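Local coordinates for protein acyl-coenzyme A oxidase 3 (Yarrowia lipolytica, PDB 5YS9) that uses FAD and molecular oxygen to oxidise fatty acyl-CoA to (2E)-enoyl-CoA in peroxisomal beta-oxidation, releasing hydrogen peroxide, at residues A[460-465]-A[549-554]; A[468-473]-A[524-529]. All coordinates share one frame; numbering follows the deposited sequence.

Contact 1: residues A[460-465]-A[549-554]; sequences VLCLSM and QRFQCA. With FAD (flavin-adenine dinucleotide), chain C.
Two helices cross almost at right angles in this buried helix-helix contact, which ties the FAD-lining helix 458-477 to helix 547-573 of the C-terminal part of the oxidase. The axes of segments 460-465 and 549-554 pass 7.6 Å apart at 94°, an approach consistent with the small side chains of Cys462 and Ala554 at the crossing. Ala554 sets its methyl group against the backbone, with CB 3.2 Å from Cys462 O. Cys462, its SG anti to the carbonyl carbon, brings CB to 3.6 Å from CE2 of Phe551. Its SG stands 4.8 Å from the centroid of that ring and 45° off the normal, an oblique sulfur-aromatic contact.

Both helices belong to the all-helical C-terminal half of the acyl-CoA oxidase fold, and here their packing borders the cofactor site. Val460 and Leu463 are FAD-pocket residues: Val460 puts CG2 3.5 Å from N7A of the adenine, while Leu463 divides its two methyls, CD1 lying 3.8 Å from FAD C2A and CD2 lying at the edge of the Phe551 ring, near its plane, closest to that residue's CB. On the Phe551 side the packing continues into the dimer, since Tyr350 of the second subunit stacks on this ring and also packs on Leu463.

The single hydrogen bond across the segments runs from Arg550 NH1 to Leu463 O, 3.2 Å long with an N-H...O angle of 143°. The donor sits well above the carbonyl plane, so the bond is not directed at a lone pair. A bend at chi3 turns the guanidinium back to this carbonyl, and weak bonds to Phe543 O and Ser547 OG hold its NE and NH2. Farther along, Met465 bends at chi2 and brings CE to 3.2 Å from Ala554 O, with the CB of that alanine also in contact.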
ATOM      1  N   VAL A 460      -8.864 -15.438  -3.512  1.00 40.90           N
ATOM      2  CA  VAL A 460      -9.349 -16.709  -4.011  1.00 41.47           C
ATOM      3  C   VAL A 460      -8.733 -17.866  -3.227  1.00 38.30           C
ATOM      4  O   VAL A 460      -9.438 -18.813  -2.930  1.00 38.84           O
ATOM      5  CB  VAL A 460      -9.130 -16.875  -5.534  1.00 43.10           C
ATOM      6  CG1 VAL A 460      -9.382 -18.315  -5.980  1.00 41.75           C
ATOM      7  CG2 VAL A 460     -10.073 -15.934  -6.293  1.00 39.32           C
ATOM      8  N   LEU A 461      -7.451 -17.800  -2.893  1.00 35.48           N
ATOM      9  CA  LEU A 461      -6.846 -18.848  -2.042  1.00 36.61           C
ATOM     10  C   LEU A 461      -7.504 -18.919  -0.652  1.00 37.08           C
ATOM     11  O   LEU A 461      -7.786 -20.012  -0.168  1.00 36.89           O
ATOM     12  CB  LEU A 461      -5.342 -18.655  -1.876  1.00 34.13           C
ATOM     13  CG  LEU A 461      -4.490 -18.782  -3.133  1.00 35.04           C
ATOM     14  CD1 LEU A 461      -3.045 -18.375  -2.841  1.00 32.83           C
ATOM     15  CD2 LEU A 461      -4.521 -20.194  -3.701  1.00 34.15           C
ATOM     16  N   CYS A 462      -7.762 -17.763  -0.036  1.00 36.57           N
ATOM     17  CA  CYS A 462      -8.368 -17.728   1.290  1.00 37.54           C
ATOM     18  C   CYS A 462      -9.788 -18.324   1.303  1.00 37.60           C
ATOM     19  O   CYS A 462     -10.151 -19.041   2.242  1.00 39.82           O
ATOM     20  CB  CYS A 462      -8.370 -16.303   1.880  1.00 40.42           C
ATOM     21  SG  CYS A 462      -6.746 -15.648   2.389  1.00 42.48           S
ATOM     22  N   LEU A 463     -10.576 -18.033   0.281  1.00 36.54           N
ATOM     23  CA  LEU A 463     -11.930 -18.593   0.180  1.00 39.46           C
ATOM     24  C   LEU A 463     -11.941 -20.109  -0.090  1.00 41.49           C
ATOM     25  O   LEU A 463     -12.827 -20.789   0.398  1.00 45.01           O
ATOM     26  CB  LEU A 463     -12.765 -17.876  -0.879  1.00 36.74           C
ATOM     27  CG  LEU A 463     -13.047 -16.394  -0.628  1.00 41.84           C
ATOM     28  CD1 LEU A 463     -13.796 -15.784  -1.815  1.00 44.15           C
ATOM     29  CD2 LEU A 463     -13.816 -16.107   0.654  1.00 41.42           C
ATOM     30  N   SER A 464     -10.977 -20.620  -0.855  1.00 40.87           N
ATOM     31  CA  SER A 464     -10.839 -22.047  -1.079  1.00 43.20           C
ATOM     32  C   SER A 464     -10.412 -22.737   0.158  1.00 43.31           C
ATOM     33  O   SER A 464     -10.922 -23.795   0.474  1.00 45.21           O
ATOM     34  CB  SER A 464      -9.782 -22.373  -2.114  1.00 44.79           C
ATOM     35  OG  SER A 464     -10.126 -21.759  -3.307  1.00 51.48           O
ATOM     36  N   MET A 465      -9.421 -22.177   0.831  1.00 41.00           N
ATOM     37  CA  MET A 465      -8.941 -22.833   1.996  1.00 39.76           C
ATOM     38  C   MET A 465     -10.008 -22.805   3.080  1.00 36.17           C
ATOM     39  O   MET A 465     -10.127 -23.782   3.784  1.00 35.89           O
ATOM     40  CB  MET A 465      -7.572 -22.318   2.439  1.00 42.76           C
ATOM     41  CG  MET A 465      -7.474 -21.943   3.903  1.00 46.18           C
ATOM     42  SD  MET A 465      -5.878 -22.233   4.585  1.00 52.37           S
ATOM     43  CE  MET A 465      -5.938 -20.959   5.813  1.00 56.63           C
ATOM     44  N   GLN A 549     -17.586 -16.064   6.501  1.00 40.48           N
ATOM     45  CA  GLN A 549     -17.155 -17.087   7.461  1.00 40.89           C
ATOM     46  C   GLN A 549     -15.979 -17.886   6.879  1.00 38.60           C
ATOM     47  O   GLN A 549     -14.999 -18.109   7.568  1.00 36.96           O
ATOM     48  CB  GLN A 549     -18.311 -18.024   7.850  1.00 41.43           C
ATOM     49  CG  GLN A 549     -19.428 -17.385   8.670  1.00 39.97           C
ATOM     50  CD  GLN A 549     -20.389 -16.511   7.874  1.00 40.18           C
ATOM     51  OE1 GLN A 549     -20.355 -16.479   6.657  1.00 38.68           O
ATOM     52  NE2 GLN A 549     -21.240 -15.785   8.574  1.00 40.13           N
ATOM     53  N   ARG A 550     -16.037 -18.268   5.610  1.00 35.78           N
ATOM     54  CA  ARG A 550     -14.894 -19.001   5.012  1.00 39.84           C
ATOM     55  C   ARG A 550     -13.574 -18.235   5.031  1.00 41.14           C
ATOM     56  O   ARG A 550     -12.524 -18.805   5.338  1.00 44.15           O
ATOM     57  CB  ARG A 550     -15.177 -19.377   3.567  1.00 43.51           C
ATOM     58  CG  ARG A 550     -16.060 -20.588   3.408  1.00 45.71           C
ATOM     59  CD  ARG A 550     -16.151 -20.932   1.937  1.00 47.86           C
ATOM     60  NE  ARG A 550     -16.983 -19.991   1.175  1.00 47.05           N
ATOM     61  CZ  ARG A 550     -16.754 -19.625  -0.095  1.00 45.86           C
ATOM     62  NH1 ARG A 550     -15.680 -20.041  -0.758  1.00 43.95           N
ATOM     63  NH2 ARG A 550     -17.579 -18.771  -0.691  1.00 44.72           N
ATOM     64  N   PHE A 551     -13.644 -16.946   4.672  1.00 40.13           N
ATOM     65  CA  PHE A 551     -12.519 -16.039   4.759  1.00 37.68           C
ATOM     66  C   PHE A 551     -11.983 -15.910   6.183  1.00 35.73           C
ATOM     67  O   PHE A 551     -10.763 -16.010   6.398  1.00 35.10           O
ATOM     68  CB  PHE A 551     -12.851 -14.618   4.208  1.00 38.69           C
ATOM     69  CG  PHE A 551     -11.625 -13.746   4.078  1.00 36.01           C
ATOM     70  CD1 PHE A 551     -11.183 -12.991   5.133  1.00 35.24           C
ATOM     71  CD2 PHE A 551     -10.858 -13.787   2.930  1.00 39.64           C
ATOM     72  CE1 PHE A 551     -10.030 -12.245   5.048  1.00 34.91           C
ATOM     73  CE2 PHE A 551      -9.689 -13.041   2.829  1.00 38.75           C
ATOM     74  CZ  PHE A 551      -9.278 -12.274   3.895  1.00 36.84           C
ATOM     75  N   GLN A 552     -12.882 -15.670   7.141  1.00 36.05           N
ATOM     76  CA  GLN A 552     -12.509 -15.591   8.571  1.00 38.12           C
ATOM     77  C   GLN A 552     -11.808 -16.893   9.066  1.00 39.28           C
ATOM     78  O   GLN A 552     -10.738 -16.847   9.713  1.00 41.30           O
ATOM     79  CB  GLN A 552     -13.736 -15.260   9.443  1.00 41.24           C
ATOM     80  CG  GLN A 552     -14.171 -13.813   9.468  1.00 42.17           C
ATOM     81  CD  GLN A 552     -13.241 -12.957  10.318  1.00 48.42           C
ATOM     82  OE1 GLN A 552     -12.597 -12.028   9.803  1.00 39.39           O
ATOM     83  NE2 GLN A 552     -13.149 -13.277  11.626  1.00 47.56           N
ATOM     84  N   CYS A 553     -12.390 -18.042   8.741  1.00 35.02           N
ATOM     85  CA  CYS A 553     -11.744 -19.308   9.044  1.00 36.53           C
ATOM     86  C   CYS A 553     -10.346 -19.389   8.475  1.00 36.95           C
ATOM     87  O   CYS A 553      -9.417 -19.766   9.184  1.00 40.25           O
ATOM     88  CB  CYS A 553     -12.581 -20.472   8.553  1.00 38.87           C
ATOM     89  SG  CYS A 553     -14.131 -20.695   9.479  1.00 41.40           S
ATOM     90  N   ALA A 554     -10.172 -19.015   7.211  1.00 37.96           N
ATOM     91  CA  ALA A 554      -8.825 -19.009   6.596  1.00 35.62           C
ATOM     92  C   ALA A 554      -7.882 -18.113   7.399  1.00 33.73           C
ATOM     93  O   ALA A 554      -6.718 -18.450   7.655  1.00 30.07           O
ATOM     94  CB  ALA A 554      -8.892 -18.531   5.147  1.00 36.18           C
TER
HETATM   95  PA  FAD C 801      -9.142 -13.046 -11.714  1.00 47.83           P
HETATM   96  O1A FAD C 801     -10.147 -12.757 -12.762  1.00 54.85           O
HETATM   97  O2A FAD C 801      -8.850 -14.442 -11.318  1.00 49.21           O
HETATM   98  O5B FAD C 801      -9.659 -12.312 -10.413  1.00 48.59           O
HETATM   99  C5B FAD C 801      -9.868 -10.910 -10.424  1.00 45.50           C
HETATM  100  C4B FAD C 801     -10.453 -10.438  -9.108  1.00 48.94           C
HETATM  101  O4B FAD C 801     -11.698 -11.088  -8.882  1.00 51.57           O
HETATM  102  C3B FAD C 801      -9.551 -10.809  -7.962  1.00 47.94           C
HETATM  103  O3B FAD C 801      -9.540  -9.761  -7.014  1.00 48.72           O
HETATM  104  C2B FAD C 801     -10.221 -11.980  -7.313  1.00 46.44           C
HETATM  105  O2B FAD C 801     -10.055 -11.892  -5.911  1.00 39.34           O
HETATM  106  C1B FAD C 801     -11.675 -11.841  -7.684  1.00 48.47           C
HETATM  107  N9A FAD C 801     -12.217 -13.204  -7.846  1.00 54.28           N
HETATM  108  C8A FAD C 801     -11.933 -14.078  -8.819  1.00 52.87           C
HETATM  109  N7A FAD C 801     -12.591 -15.233  -8.625  1.00 54.20           N
HETATM  110  C5A FAD C 801     -13.309 -15.106  -7.511  1.00 56.33           C
HETATM  111  C6A FAD C 801     -14.229 -15.950  -6.737  1.00 56.53           C
HETATM  112  N6A FAD C 801     -14.527 -17.200  -7.130  1.00 57.43           N
HETATM  113  N1A FAD C 801     -14.761 -15.429  -5.622  1.00 58.98           N
HETATM  114  C2A FAD C 801     -14.474 -14.187  -5.216  1.00 51.87           C
HETATM  115  N3A FAD C 801     -13.651 -13.372  -5.867  1.00 49.14           N
HETATM  116  C4A FAD C 801     -13.055 -13.768  -6.997  1.00 54.24           C
HETATM  117  N1  FAD C 801       0.536 -15.587 -15.875  1.00 37.54           N
HETATM  118  C2  FAD C 801       1.220 -16.505 -16.572  1.00 41.65           C
HETATM  119  O2  FAD C 801       0.650 -17.530 -16.936  1.00 46.95           O
HETATM  120  N3  FAD C 801       2.498 -16.372 -16.891  1.00 40.92           N
HETATM  121  C4  FAD C 801       3.192 -15.312 -16.541  1.00 35.56           C
HETATM  122  O4  FAD C 801       4.369 -15.216 -16.859  1.00 35.04           O
HETATM  123  C4X FAD C 801       2.524 -14.256 -15.780  1.00 36.09           C
HETATM  124  N5  FAD C 801       3.174 -13.162 -15.407  1.00 37.22           N
HETATM  125  C5X FAD C 801       2.536 -12.210 -14.724  1.00 39.43           C
HETATM  126  C6  FAD C 801       3.247 -11.092 -14.367  1.00 38.52           C
HETATM  127  C7  FAD C 801       2.639 -10.086 -13.670  1.00 36.92           C
HETATM  128  C7M FAD C 801       3.453  -8.886 -13.288  1.00 40.20           C
HETATM  129  C8  FAD C 801       1.213 -10.212 -13.301  1.00 36.53           C
HETATM  130  C8M FAD C 801       0.527  -9.127 -12.530  1.00 39.54           C
HETATM  131  C9  FAD C 801       0.497 -11.338 -13.649  1.00 40.45           C
HETATM  132  C9A FAD C 801       1.108 -12.346 -14.354  1.00 38.63           C
HETATM  133  N10 FAD C 801       0.407 -13.500 -14.722  1.00 36.97           N
HETATM  134  C10 FAD C 801       1.108 -14.460 -15.457  1.00 36.23           C
HETATM  135  C1' FAD C 801      -1.011 -13.676 -14.414  1.00 41.05           C
HETATM  136  C2' FAD C 801      -1.357 -14.009 -12.974  1.00 44.83           C
HETATM  137  O2' FAD C 801      -0.968 -15.349 -12.730  1.00 44.32           O
HETATM  138  C3' FAD C 801      -2.865 -13.841 -12.792  1.00 45.26           C
HETATM  139  O3' FAD C 801      -3.130 -12.457 -12.932  1.00 45.31           O
HETATM  140  C4' FAD C 801      -3.492 -14.286 -11.470  1.00 44.77           C
HETATM  141  O4' FAD C 801      -3.141 -15.617 -11.116  1.00 50.84           O
HETATM  142  C5' FAD C 801      -4.998 -14.293 -11.575  1.00 42.79           C
HETATM  143  O5' FAD C 801      -5.470 -12.978 -11.763  1.00 50.92           O
HETATM  144  P   FAD C 801      -6.563 -12.625 -12.851  1.00 46.99           P
HETATM  145  O1P FAD C 801      -6.074 -11.431 -13.571  1.00 51.38           O
HETATM  146  O2P FAD C 801      -6.913 -13.864 -13.589  1.00 47.91           O
HETATM  147  O3P FAD C 801      -7.806 -12.198 -11.967  1.00 50.53           O

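Contact 2: residues A[468-473]-A[524-529]; sequences GLIQSC and RATDKF
Apolar contacts carry most of the interface between segments 468-473 and 524-529, and Ile470 is at their centre. Its CG1 lies anti to the carbonyl carbon and the chain runs on extended (chi2 173°), which delivers CD1 to 3.9 Å from CB of Ala525. The other branch, CG2, anti to the backbone N, diverges from it and meets Phe529 at CG, 4.2 Å off and oblique to the ring. Between these two neighbours Ile470 and Thr526 run alongside in opposite senses, CG2 passing 3.8 Å from Thr526 OG1; their CA atoms are the nearest pair across the segments at 5.2 Å. An alanine at Ile470 would remove both CD1 and CG2, and so would probably loosen the packing against Ala525 and Phe529 together.

The polar element is a sulfur-hydroxyl approach. Cys473 has SG anti to the backbone N (chi1 178°), which extends the sulfur to 3.2 Å from Thr526 OG1. That hydroxyl is hydrogen-bonded to Ile522 O, one turn earlier in its own helix, and this bond probably helps hold the threonine rotation that sets CG2 beside the sulfur as well.

Charged groups work around the margin: Asp527 pairs with Arg477, and Lys528 makes a salt bridge to Asp613 of the second subunit. Phe529 stacks on Phe543, extending the apolar layer beyond the two segments.

With axes 9.2 Å apart at 80°, this is a near-perpendicular helix crossing inside the helical bundle of the acyl-CoA oxidase C-terminal half, joining helix 458-477 to helix 507-534.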
ATOM      1  N   GLY A 468     -12.226 -25.392   2.270  1.00 34.62           N
ATOM      2  CA  GLY A 468     -11.494 -26.590   2.603  1.00 35.12           C
ATOM      3  C   GLY A 468     -11.493 -26.973   4.092  1.00 39.14           C
ATOM      4  O   GLY A 468     -11.423 -28.160   4.433  1.00 39.16           O
ATOM      5  N   LEU A 469     -11.546 -25.982   4.985  1.00 38.51           N
ATOM      6  CA  LEU A 469     -11.536 -26.261   6.410  1.00 39.03           C
ATOM      7  C   LEU A 469     -12.904 -26.758   6.901  1.00 39.41           C
ATOM      8  O   LEU A 469     -12.980 -27.542   7.820  1.00 32.84           O
ATOM      9  CB  LEU A 469     -11.185 -25.014   7.191  1.00 43.19           C
ATOM     10  CG  LEU A 469      -9.765 -24.497   7.048  1.00 46.84           C
ATOM     11  CD1 LEU A 469      -9.701 -23.054   7.583  1.00 47.15           C
ATOM     12  CD2 LEU A 469      -8.777 -25.439   7.735  1.00 44.94           C
ATOM     13  N   ILE A 470     -13.969 -26.225   6.315  1.00 38.69           N
ATOM     14  CA  ILE A 470     -15.297 -26.642   6.616  1.00 42.34           C
ATOM     15  C   ILE A 470     -15.525 -28.108   6.163  1.00 45.65           C
ATOM     16  O   ILE A 470     -16.112 -28.917   6.909  1.00 47.55           O
ATOM     17  CB  ILE A 470     -16.295 -25.679   5.984  1.00 44.22           C
ATOM     18  CG1 ILE A 470     -16.237 -24.347   6.722  1.00 44.96           C
ATOM     19  CG2 ILE A 470     -17.702 -26.272   6.029  1.00 44.37           C
ATOM     20  CD1 ILE A 470     -17.086 -23.283   6.054  1.00 49.12           C
ATOM     21  N   GLN A 471     -15.032 -28.436   4.972  1.00 45.14           N
ATOM     22  CA  GLN A 471     -15.030 -29.806   4.473  1.00 45.18           C
ATOM     23  C   GLN A 471     -14.191 -30.739   5.334  1.00 44.78           C
ATOM     24  O   GLN A 471     -14.610 -31.881   5.561  1.00 45.87           O
ATOM     25  CB  GLN A 471     -14.587 -29.890   3.011  1.00 42.52           C
ATOM     26  CG  GLN A 471     -15.630 -29.348   2.032  1.00 46.71           C
ATOM     27  CD  GLN A 471     -15.048 -29.056   0.637  1.00 47.61           C
ATOM     28  OE1 GLN A 471     -13.850 -28.760   0.492  1.00 45.35           O
ATOM     29  NE2 GLN A 471     -15.888 -29.160  -0.387  1.00 42.90           N
ATOM     30  N   SER A 472     -13.041 -30.270   5.824  1.00 41.70           N
ATOM     31  CA  SER A 472     -12.224 -31.088   6.750  1.00 43.64           C
ATOM     32  C   SER A 472     -12.950 -31.384   8.085  1.00 46.26           C
ATOM     33  O   SER A 472     -12.910 -32.506   8.563  1.00 44.34           O
ATOM     34  CB  SER A 472     -10.882 -30.422   7.029  1.00 41.64           C
ATOM     35  OG  SER A 472     -10.020 -30.633   5.936  1.00 42.26           O
ATOM     36  N   CYS A 473     -13.585 -30.351   8.650  1.00 44.13           N
ATOM     37  CA  CYS A 473     -14.339 -30.425   9.889  1.00 42.46           C
ATOM     38  C   CYS A 473     -15.545 -31.347   9.726  1.00 46.36           C
ATOM     39  O   CYS A 473     -15.721 -32.225  10.533  1.00 42.67           O
ATOM     40  CB  CYS A 473     -14.802 -29.040  10.288  1.00 41.78           C
ATOM     41  SG  CYS A 473     -15.832 -28.836  11.785  1.00 42.96           S
ATOM     42  N   ARG A 524     -18.595 -23.511  14.079  1.00 43.84           N
ATOM     43  CA  ARG A 524     -19.878 -22.773  13.904  1.00 49.39           C
ATOM     44  C   ARG A 524     -20.208 -22.631  12.417  1.00 46.06           C
ATOM     45  O   ARG A 524     -21.350 -22.861  11.994  1.00 45.61           O
ATOM     46  CB  ARG A 524     -19.888 -21.413  14.630  1.00 50.19           C
ATOM     47  CG  ARG A 524     -20.335 -21.542  16.101  1.00 57.10           C
ATOM     48  CD  ARG A 524     -20.054 -20.321  16.985  1.00 63.01           C
ATOM     49  NE  ARG A 524     -19.562 -19.192  16.188  1.00 66.02           N
ATOM     50  CZ  ARG A 524     -18.320 -18.691  16.198  1.00 62.74           C
ATOM     51  NH1 ARG A 524     -17.377 -19.132  17.024  1.00 62.11           N
ATOM     52  NH2 ARG A 524     -18.029 -17.699  15.368  1.00 62.58           N
ATOM     53  N   ALA A 525     -19.187 -22.317  11.631  1.00 40.69           N
ATOM     54  CA  ALA A 525     -19.330 -22.255  10.170  1.00 43.38           C
ATOM     55  C   ALA A 525     -19.726 -23.609   9.582  1.00 39.03           C
ATOM     56  O   ALA A 525     -20.537 -23.663   8.681  1.00 39.98           O
ATOM     57  CB  ALA A 525     -18.047 -21.739   9.503  1.00 41.05           C
ATOM     58  N   THR A 526     -19.139 -24.686  10.076  1.00 37.32           N
ATOM     59  CA  THR A 526     -19.524 -26.012   9.630  1.00 38.98           C
ATOM     60  C   THR A 526     -20.977 -26.332  10.044  1.00 41.80           C
ATOM     61  O   THR A 526     -21.726 -26.848   9.217  1.00 37.11           O
ATOM     62  CB  THR A 526     -18.568 -27.070  10.146  1.00 37.54           C
ATOM     63  OG1 THR A 526     -17.229 -26.704   9.799  1.00 33.99           O
ATOM     64  CG2 THR A 526     -18.895 -28.430   9.518  1.00 43.12           C
ATOM     65  N   ASP A 527     -21.370 -25.984  11.281  1.00 43.52           N
ATOM     66  CA  ASP A 527     -22.784 -26.131  11.733  1.00 45.96           C
ATOM     67  C   ASP A 527     -23.770 -25.426  10.792  1.00 51.87           C
ATOM     68  O   ASP A 527     -24.806 -26.022  10.434  1.00 52.89           O
ATOM     69  CB  ASP A 527     -23.035 -25.573  13.158  1.00 41.74           C
ATOM     70  CG  ASP A 527     -22.372 -26.401  14.254  1.00 43.89           C
ATOM     71  OD1 ASP A 527     -21.977 -27.554  14.008  1.00 45.32           O
ATOM     72  OD2 ASP A 527     -22.200 -25.876  15.372  1.00 44.48           O
ATOM     73  N   LYS A 528     -23.471 -24.167  10.439  1.00 49.00           N
ATOM     74  CA  LYS A 528     -24.340 -23.356   9.564  1.00 48.56           C
ATOM     75  C   LYS A 528     -24.455 -23.941   8.165  1.00 45.26           C
ATOM     76  O   LYS A 528     -25.497 -23.833   7.517  1.00 45.43           O
ATOM     77  CB  LYS A 528     -23.835 -21.907   9.431  1.00 49.99           C
ATOM     78  CG  LYS A 528     -24.052 -20.999  10.626  1.00 52.95           C
ATOM     79  CD  LYS A 528     -23.684 -19.543  10.290  1.00 61.81           C
ATOM     80  CE  LYS A 528     -24.679 -18.500  10.803  1.00 62.53           C
ATOM     81  NZ  LYS A 528     -24.351 -18.082  12.194  1.00 61.15           N
ATOM     82  N   PHE A 529     -23.357 -24.519   7.691  1.00 45.87           N
ATOM     83  CA  PHE A 529     -23.305 -25.156   6.383  1.00 45.56           C
ATOM     84  C   PHE A 529     -24.243 -26.351   6.357  1.00 48.36           C
ATOM     85  O   PHE A 529     -24.889 -26.622   5.347  1.00 49.12           O
ATOM     86  CB  PHE A 529     -21.884 -25.626   6.100  1.00 43.93           C
ATOM     87  CG  PHE A 529     -21.773 -26.504   4.906  1.00 43.40           C
ATOM     88  CD1 PHE A 529     -21.945 -27.867   5.019  1.00 42.71           C
ATOM     89  CD2 PHE A 529     -21.508 -25.965   3.665  1.00 46.46           C
ATOM     90  CE1 PHE A 529     -21.816 -28.698   3.926  1.00 42.28           C
ATOM     91  CE2 PHE A 529     -21.395 -26.788   2.548  1.00 48.36           C
ATOM     92  CZ  PHE A 529     -21.540 -28.169   2.684  1.00 45.39           C
TER

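In the fold
The two contacts lie about 11 Å apart, centre to centre, and share helix 458-477. Its earlier part, in contact 1, meets helix 547-573; its later part, in contact 2, meets helix 507-534. Along the chain the order is 460-465, 468-473, 524-529, 549-554, so the segments of contact 2 both fall between those of contact 1. They also touch directly: Arg550 CG packs 3.9 Å from Ile470 CD1, and Cys553 SG lies 4.1 Å from Ala525 CB. One helix thus joins the adenine end of the FAD site to two later helices, which pack on each other as well.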